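Local atomic coordinates of C-domain type II peptide synthetase (Streptomyces globisporus, PDB entry 4ZNM), a protein that is a free-standing (type II) member of the condensation-domain family found in nonribosomal peptide synthetases. Residues 213-216 / 217-221; 345-348 / 349-353; 141-144 / 145-148. All coordinates share one frame; numbering follows the deposited sequence.

How the interactions relate
Interaction 3 (residues 141-148) comes first along the chain, then interaction 1 (213-221), then interaction 2 (345-353). Interactions 1 and 2 are neighbours, their centres about 11 Å apart. Helix 207-219 and helix 347-350 touch through W216 with L350 and K213 with L345. A salt bridge from R217 NE to E353 OE1, 2.7 Å long, ties them further. Interaction 3 lies on the opposite side of the chain's centre, about 54 Å (centre to centre) from interaction 1 and 47 Å from interaction 2. It joins two strands of the six-stranded sheet. The set therefore samples two distant regions of one condensation-domain fold.

Interaction 1: residues 213-216 / 217-221; sequences KEFW and RKRLQ
E214 and K218 form a salt bridge one helical turn apart, with OE2 of E214 3.2 Å from NZ of K218. The ammonium meets the anti side of OE2, 26° out of the carboxylate plane. Both chains are extended and run side by side. The last turns of helix 207-219 carry four i to i+4 backbone bonds. R217 N donates to K213 O, K218 N to E214 O, R219 N to F215 O at 2.8 Å, and L220 N to W216 O at 2.8 Å. R217 folds back along the helix, bent at chi3 (-132°). One face of its guanidinium lies over K213 O, and NH1 comes 3.4 Å from CA of E214. Its NE is satisfied by a salt bridge to E353. F215 and R219 run alongside each other. CB of R219 sits over one face of the F215 ring, a CH-pi contact 4.2 Å from the centroid. The R219 guanidinium reaches further, to E339 through NE and to the carbonyl of R317 through NH2. W216 is buried. Its CE3 touches CD1 of L220 at 3.6 Å, and its NE1 donates to the carbonyl of H343. L220 leaves helical geometry just after this end of the helix. Here W216 and L220 pack on strand 312-319, while F215 and W216 also cover helix 339-342.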
loop_
_atom_site.group_PDB
_atom_site.type_symbol
_atom_site.label_atom_id
_atom_site.label_comp_id
_atom_site.label_asym_id
_atom_site.label_seq_id
_atom_site.Cartn_x
_atom_site.Cartn_y
_atom_site.Cartn_z
ATOM N N LYS A 213 -2.588 -14.195 -21.396
ATOM C CA LYS A 213 -2.229 -15.462 -20.745
ATOM C C LYS A 213 -1.106 -16.131 -21.513
ATOM O O LYS A 213 -0.181 -16.660 -20.906
ATOM C CB LYS A 213 -3.440 -16.414 -20.637
ATOM C CG LYS A 213 -4.338 -16.058 -19.468
ATOM C CD LYS A 213 -5.605 -16.876 -19.370
ATOM C CE LYS A 213 -6.371 -16.456 -18.124
ATOM N NZ LYS A 213 -7.380 -17.436 -17.695
ATOM N N GLU A 214 -1.179 -16.086 -22.836
ATOM C CA GLU A 214 -0.137 -16.714 -23.656
ATOM C C GLU A 214 1.152 -15.924 -23.503
ATOM O O GLU A 214 2.214 -16.511 -23.431
ATOM C CB GLU A 214 -0.530 -16.800 -25.131
ATOM C CG GLU A 214 0.204 -17.930 -25.882
ATOM C CD GLU A 214 -0.104 -17.961 -27.379
ATOM O OE1 GLU A 214 -1.290 -17.825 -27.756
ATOM O OE2 GLU A 214 0.843 -18.132 -28.180
ATOM N N PHE A 215 1.062 -14.598 -23.422
ATOM C CA PHE A 215 2.251 -13.789 -23.146
ATOM C C PHE A 215 2.925 -14.186 -21.826
ATOM O O PHE A 215 4.136 -14.348 -21.765
ATOM C CB PHE A 215 1.907 -12.292 -23.103
ATOM C CG PHE A 215 2.979 -11.457 -22.459
ATOM C CD1 PHE A 215 4.035 -10.992 -23.201
ATOM C CD2 PHE A 215 2.941 -11.165 -21.113
ATOM C CE1 PHE A 215 5.028 -10.262 -22.617
ATOM C CE2 PHE A 215 3.952 -10.439 -20.520
ATOM C CZ PHE A 215 4.985 -9.972 -21.283
ATOM N N TRP A 216 2.143 -14.351 -20.764
ATOM C CA TRP A 216 2.706 -14.620 -19.446
ATOM C C TRP A 216 3.293 -16.023 -19.308
ATOM O O TRP A 216 4.334 -16.195 -18.674
ATOM C CB TRP A 216 1.648 -14.393 -18.375
ATOM C CG TRP A 216 1.383 -12.939 -18.119
ATOM C CD1 TRP A 216 0.262 -12.224 -18.448
ATOM C CD2 TRP A 216 2.279 -12.015 -17.495
ATOM N NE1 TRP A 216 0.399 -10.914 -18.030
ATOM C CE2 TRP A 216 1.631 -10.763 -17.446
ATOM C CE3 TRP A 216 3.554 -12.132 -16.946
ATOM C CZ2 TRP A 216 2.234 -9.631 -16.890
ATOM C CZ3 TRP A 216 4.136 -11.017 -16.374
ATOM C CH2 TRP A 216 3.486 -9.784 -16.362
ATOM N N ARG A 217 2.617 -17.020 -19.885
ATOM C CA ARG A 217 3.131 -18.385 -19.912
ATOM C C ARG A 217 4.542 -18.365 -20.498
ATOM O O ARG A 217 5.471 -18.972 -19.949
ATOM C CB ARG A 217 2.243 -19.313 -20.760
ATOM C CG ARG A 217 0.996 -19.833 -20.060
ATOM C CD ARG A 217 0.209 -20.803 -20.980
ATOM N NE ARG A 217 -1.221 -20.479 -21.010
ATOM C CZ ARG A 217 -1.889 -20.016 -22.071
ATOM N NH1 ARG A 217 -1.288 -19.835 -23.249
ATOM N NH2 ARG A 217 -3.185 -19.750 -21.957
ATOM N N LYS A 218 4.703 -17.660 -21.610
ATOM C CA LYS A 218 6.026 -17.576 -22.248
ATOM C C LYS A 218 6.982 -16.745 -21.412
ATOM O O LYS A 218 8.097 -17.160 -21.145
ATOM C CB LYS A 218 5.940 -16.974 -23.655
ATOM C CG LYS A 218 5.091 -17.768 -24.633
ATOM C CD LYS A 218 4.912 -17.021 -25.956
ATOM C CE LYS A 218 4.139 -17.863 -26.966
ATOM N NZ LYS A 218 3.881 -17.141 -28.245
ATOM N N ARG A 219 6.547 -15.554 -21.013
ATOM C CA ARG A 219 7.420 -14.641 -20.293
ATOM C C ARG A 219 7.929 -15.199 -18.968
ATOM O O ARG A 219 9.060 -14.947 -18.566
ATOM C CB ARG A 219 6.693 -13.339 -20.022
ATOM C CG ARG A 219 7.617 -12.221 -19.600
ATOM C CD ARG A 219 8.583 -11.801 -20.731
ATOM N NE ARG A 219 9.158 -10.546 -20.326
ATOM C CZ ARG A 219 10.149 -10.423 -19.449
ATOM N NH1 ARG A 219 10.734 -11.497 -18.937
ATOM N NH2 ARG A 219 10.563 -9.210 -19.099
ATOM N N LEU A 220 7.075 -15.927 -18.265
ATOM C CA LEU A 220 7.429 -16.446 -16.958
ATOM C C LEU A 220 7.777 -17.932 -16.963
ATOM O O LEU A 220 7.823 -18.576 -15.914
ATOM C CB LEU A 220 6.280 -16.197 -16.004
ATOM C CG LEU A 220 6.037 -14.730 -15.713
ATOM C CD1 LEU A 220 4.890 -14.583 -14.735
ATOM C CD2 LEU A 220 7.295 -14.017 -15.206
ATOM N N GLN A 221 8.052 -18.462 -18.145
ATOM C CA GLN A 221 8.525 -19.828 -18.270
ATOM C C GLN A 221 9.745 -20.071 -17.385
ATOM O O GLN A 221 10.810 -19.490 -17.615
ATOM C CB GLN A 221 8.877 -20.127 -19.718
ATOM C CG GLN A 221 9.430 -21.506 -19.966
ATOM C CD GLN A 221 8.341 -22.496 -20.226
ATOM O OE1 GLN A 221 7.577 -22.840 -19.328
ATOM N NE2 GLN A 221 8.241 -22.950 -21.471
#

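Interaction 2: residues 345-348 / 349-353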
loop_
_atom_site.group_PDB
_atom_site.type_symbol
_atom_site.label_atom_id
_atom_site.label_comp_id
_atom_site.label_asym_id
_atom_site.label_seq_id
_atom_site.Cartn_x
_atom_site.Cartn_y
_atom_site.Cartn_z
ATOM N N LEU A 345 -2.855 -8.842 -15.799
ATOM C CA LEU A 345 -3.994 -9.666 -15.400
ATOM C C LEU A 345 -4.175 -9.737 -13.889
ATOM O O LEU A 345 -3.189 -9.704 -13.143
ATOM C CB LEU A 345 -3.815 -11.092 -15.930
ATOM C CG LEU A 345 -3.821 -11.316 -17.450
ATOM C CD1 LEU A 345 -3.513 -12.769 -17.722
ATOM C CD2 LEU A 345 -5.169 -10.926 -18.064
ATOM N N PRO A 346 -5.425 -9.905 -13.437
ATOM C CA PRO A 346 -5.610 -10.189 -12.010
ATOM C C PRO A 346 -4.813 -11.422 -11.621
ATOM O O PRO A 346 -4.986 -12.486 -12.243
ATOM C CB PRO A 346 -7.117 -10.441 -11.871
ATOM C CG PRO A 346 -7.721 -10.113 -13.208
ATOM C CD PRO A 346 -6.648 -10.165 -14.215
ATOM N N PHE A 347 -3.971 -11.290 -10.598
ATOM C CA PHE A 347 -3.019 -12.335 -10.281
ATOM C C PHE A 347 -3.683 -13.691 -10.000
ATOM O O PHE A 347 -3.129 -14.721 -10.356
ATOM C CB PHE A 347 -2.151 -11.928 -9.085
ATOM C CG PHE A 347 -0.990 -12.858 -8.845
ATOM C CD1 PHE A 347 -0.956 -13.676 -7.746
ATOM C CD2 PHE A 347 0.065 -12.915 -9.734
ATOM C CE1 PHE A 347 0.122 -14.537 -7.516
ATOM C CE2 PHE A 347 1.138 -13.766 -9.507
ATOM C CZ PHE A 347 1.157 -14.576 -8.402
ATOM N N SER A 348 -4.853 -13.699 -9.363
ATOM C CA SER A 348 -5.515 -14.958 -9.020
ATOM C C SER A 348 -5.897 -15.747 -10.284
ATOM O O SER A 348 -5.988 -16.976 -10.247
ATOM C CB SER A 348 -6.759 -14.702 -8.156
ATOM O OG SER A 348 -7.747 -14.048 -8.927
ATOM N N ARG A 349 -6.065 -15.046 -11.401
ATOM C CA ARG A 349 -6.287 -15.679 -12.705
ATOM C C ARG A 349 -4.998 -16.021 -13.466
ATOM O O ARG A 349 -4.978 -16.907 -14.319
ATOM C CB ARG A 349 -7.152 -14.763 -13.591
ATOM C CG ARG A 349 -8.619 -14.682 -13.160
ATOM C CD ARG A 349 -9.338 -16.037 -13.244
ATOM N NE ARG A 349 -10.671 -15.987 -12.636
ATOM C CZ ARG A 349 -11.793 -15.689 -13.288
ATOM N NH1 ARG A 349 -12.953 -15.670 -12.635
ATOM N NH2 ARG A 349 -11.763 -15.401 -14.587
ATOM N N LEU A 350 -3.933 -15.292 -13.179
ATOM C CA LEU A 350 -2.664 -15.534 -13.842
ATOM C C LEU A 350 -1.943 -16.738 -13.228
ATOM O O LEU A 350 -1.397 -17.550 -13.937
ATOM C CB LEU A 350 -1.777 -14.297 -13.754
ATOM C CG LEU A 350 -0.297 -14.466 -14.117
ATOM C CD1 LEU A 350 -0.188 -15.054 -15.508
ATOM C CD2 LEU A 350 0.465 -13.163 -14.044
ATOM N N ILE A 351 -1.934 -16.851 -11.906
ATOM C CA ILE A 351 -1.032 -17.790 -11.252
ATOM C C ILE A 351 -1.306 -19.263 -11.642
ATOM O O ILE A 351 -0.372 -20.044 -11.749
ATOM C CB ILE A 351 -1.060 -17.599 -9.720
ATOM C CG1 ILE A 351 -0.096 -18.559 -9.053
ATOM C CG2 ILE A 351 -2.449 -17.766 -9.154
ATOM C CD1 ILE A 351 1.328 -18.195 -9.244
ATOM N N PRO A 352 -2.569 -19.641 -11.894
ATOM C CA PRO A 352 -2.742 -21.049 -12.282
ATOM C C PRO A 352 -2.064 -21.366 -13.617
ATOM O O PRO A 352 -1.801 -22.530 -13.887
ATOM C CB PRO A 352 -4.271 -21.210 -12.393
ATOM C CG PRO A 352 -4.851 -20.002 -11.725
ATOM C CD PRO A 352 -3.840 -18.911 -11.949
ATOM N N GLU A 353 -1.783 -20.341 -14.423
ATOM C CA GLU A 353 -1.088 -20.500 -15.700
ATOM C C GLU A 353 0.408 -20.710 -15.515
ATOM O O GLU A 353 1.063 -21.284 -16.367
ATOM C CB GLU A 353 -1.309 -19.275 -16.597
ATOM C CG GLU A 353 -2.777 -19.015 -16.935
ATOM C CD GLU A 353 -3.395 -20.116 -17.790
ATOM O OE1 GLU A 353 -2.808 -20.474 -18.839
ATOM O OE2 GLU A 353 -4.469 -20.625 -17.408
#
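The carbonyl of P346, at the N-cap position of helix 347-350, accepts from both R349 N (2.9 Å) and L350 N (3.1 Å). The two donors differ in approach: L350 N lies in the carbonyl plane, whereas R349 N stands 43° above it. The next carbonyl, F347 O, takes I351 N at 2.9 Å and a weaker bond from L350 N. F347 carries the side-chain contact. Its CG is anti to the backbone N (chi1 -170°), and the ring swings along the helix to meet I351. CB of I351 lies over one face, toward the rim, 4.2 Å from the centroid in a CH-pi contact. CD1 of I351 touches CZ of the ring at 3.7 Å. The two side chains cross at a slant. CD2 of L350 approaches CD2 of F347 obliquely, at 4.3 Å. L345, just before the helix, meets L350 loosely, CB to CB. CD of P352 rests 3.4 Å from S348 O, where a proline has no N-H to donate. The hydroxyl of S348 bonds E25. N312 brackets the helix start, its ND2 bonding L345 O and its OD1 bonding F347 N. L345 and L350 face W216 of helix 207-219. This is a short helix with a proline at its N-cap position, running on into a 3-10 segment at 351-353, with an i to i+4 aromatic-aliphatic pair among its buried residues.

Interaction 3: residues 141-144 / 145-148; sequences LGRF and DQKD
Two waters link the side chain of R143 to the backbone of the turn that follows it. NE of R143 donates to water 1 at 3.0 Å, and that water lies 2.8 Å from D145 O. NH2 of R143 donates to water 2, which in turn donates to Q146 O at 2.8 Å and to Q146 OE1. Both waters lie at the edge of the guanidinium, in its plane, while NE2 of Q146 sits over one face. The arginine chain bends at chi3 (74°), which turns this edge toward the turn. NH1 forms a salt bridge with E60, so the guanidinium has a charged partner as well as the waters. F144 N donates to D148 O at 2.9 Å, and D145 N adds a weak bond to the same carbonyl. Inside the turn, OD1 of D145 accepts from K147 N at 2.9 Å, forming an Asx turn. It also takes a weak bond from D148 N. CG of D145 sits between its backbone N and carbonyl carbon (chi1 61°), which brings OD1 back over the following peptides. The D148 carboxylate crosses the F144 side chain at a slant. CG of D148 is 3.9 Å from CD2 of F144, and the ring and carboxylate planes are 49° apart. The turn joins strand 137-143 to its antiparallel neighbour 148-156. The carboxylates of D145 and D148 both salt-bridge R113, and D148 also reaches R53. Such pairing probably offsets the two nearby negative charges and favours their ionised forms, while R143 is held to the turn through the two waters.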
loop_
_atom_site.group_PDB
_atom_site.type_symbol
_atom_site.label_atom_id
_atom_site.label_comp_id
_atom_site.label_asym_id
_atom_site.label_seq_id
_atom_site.Cartn_x
_atom_site.Cartn_y
_atom_site.Cartn_z
ATOM N N LEU A 141 -9.064 11.815 16.323
ATOM C CA LEU A 141 -8.628 13.193 16.154
ATOM C C LEU A 141 -7.776 13.636 17.346
ATOM O O LEU A 141 -8.252 13.655 18.486
ATOM C CB LEU A 141 -9.852 14.092 15.992
ATOM C CG LEU A 141 -9.515 15.573 15.777
ATOM C CD1 LEU A 141 -8.929 15.808 14.396
ATOM C CD2 LEU A 141 -10.755 16.389 15.992
ATOM N N GLY A 142 -6.500 13.929 17.085
ATOM C CA GLY A 142 -5.630 14.482 18.105
ATOM C C GLY A 142 -5.508 15.992 17.982
ATOM O O GLY A 142 -4.947 16.483 17.017
ATOM N N ARG A 143 -6.024 16.741 18.947
ATOM C CA ARG A 143 -6.011 18.215 18.825
ATOM C C ARG A 143 -4.904 18.788 19.639
ATOM O O ARG A 143 -4.743 18.442 20.793
ATOM C CB ARG A 143 -7.334 18.796 19.261
ATOM C CG ARG A 143 -8.525 18.176 18.535
ATOM C CD ARG A 143 -9.802 18.939 18.818
ATOM N NE ARG A 143 -9.813 20.198 18.110
ATOM C CZ ARG A 143 -10.830 21.056 18.108
ATOM N NH1 ARG A 143 -11.950 20.788 18.776
ATOM N NH2 ARG A 143 -10.722 22.189 17.440
ATOM N N PHE A 144 -4.146 19.699 19.054
ATOM C CA PHE A 144 -3.180 20.467 19.821
ATOM C C PHE A 144 -3.793 21.694 20.481
ATOM O O PHE A 144 -3.500 22.013 21.641
ATOM C CB PHE A 144 -2.042 20.891 18.915
ATOM C CG PHE A 144 -1.346 19.724 18.263
ATOM C CD1 PHE A 144 -0.519 18.891 19.000
ATOM C CD2 PHE A 144 -1.518 19.465 16.919
ATOM C CE1 PHE A 144 0.132 17.821 18.389
ATOM C CE2 PHE A 144 -0.866 18.412 16.318
ATOM C CZ PHE A 144 -0.046 17.587 17.057
ATOM N N ASP A 145 -4.595 22.408 19.714
ATOM C CA ASP A 145 -5.242 23.634 20.187
ATOM C C ASP A 145 -6.452 23.822 19.282
ATOM O O ASP A 145 -6.808 22.894 18.529
ATOM C CB ASP A 145 -4.277 24.825 20.191
ATOM C CG ASP A 145 -3.732 25.165 18.808
ATOM O OD1 ASP A 145 -4.478 24.986 17.822
ATOM O OD2 ASP A 145 -2.568 25.639 18.706
ATOM N N GLN A 146 -7.118 24.966 19.375
ATOM C CA GLN A 146 -8.426 25.133 18.737
ATOM C C GLN A 146 -8.308 25.224 17.209
ATOM O O GLN A 146 -9.319 25.187 16.501
ATOM C CB GLN A 146 -9.144 26.373 19.301
ATOM C CG GLN A 146 -9.721 26.162 20.701
ATOM C CD GLN A 146 -10.827 25.105 20.717
ATOM O OE1 GLN A 146 -11.889 25.283 20.124
ATOM N NE2 GLN A 146 -10.559 23.988 21.361
ATOM N N LYS A 147 -7.092 25.321 16.692
ATOM C CA LYS A 147 -6.927 25.468 15.236
ATOM C C LYS A 147 -5.864 24.555 14.611
ATOM O O LYS A 147 -5.605 24.643 13.398
ATOM C CB LYS A 147 -6.596 26.939 14.896
ATOM C CG LYS A 147 -5.359 27.465 15.582
ATOM C CD LYS A 147 -5.124 28.947 15.281
ATOM C CE LYS A 147 -3.916 29.480 16.033
ATOM N NZ LYS A 147 -4.091 29.391 17.508
ATOM N N ASP A 148 -5.255 23.676 15.415
ATOM C CA ASP A 148 -4.299 22.694 14.877
ATOM C C ASP A 148 -4.569 21.277 15.405
ATOM O O ASP A 148 -4.782 21.100 16.593
ATOM C CB ASP A 148 -2.900 23.169 15.233
ATOM C CG ASP A 148 -1.798 22.438 14.484
ATOM O OD1 ASP A 148 -2.067 21.702 13.502
ATOM O OD2 ASP A 148 -0.634 22.637 14.894
HETATM O O HOH W 1 -7.974 21.664 16.278
HETATM O O HOH W 2 -12.065 24.798 17.031
#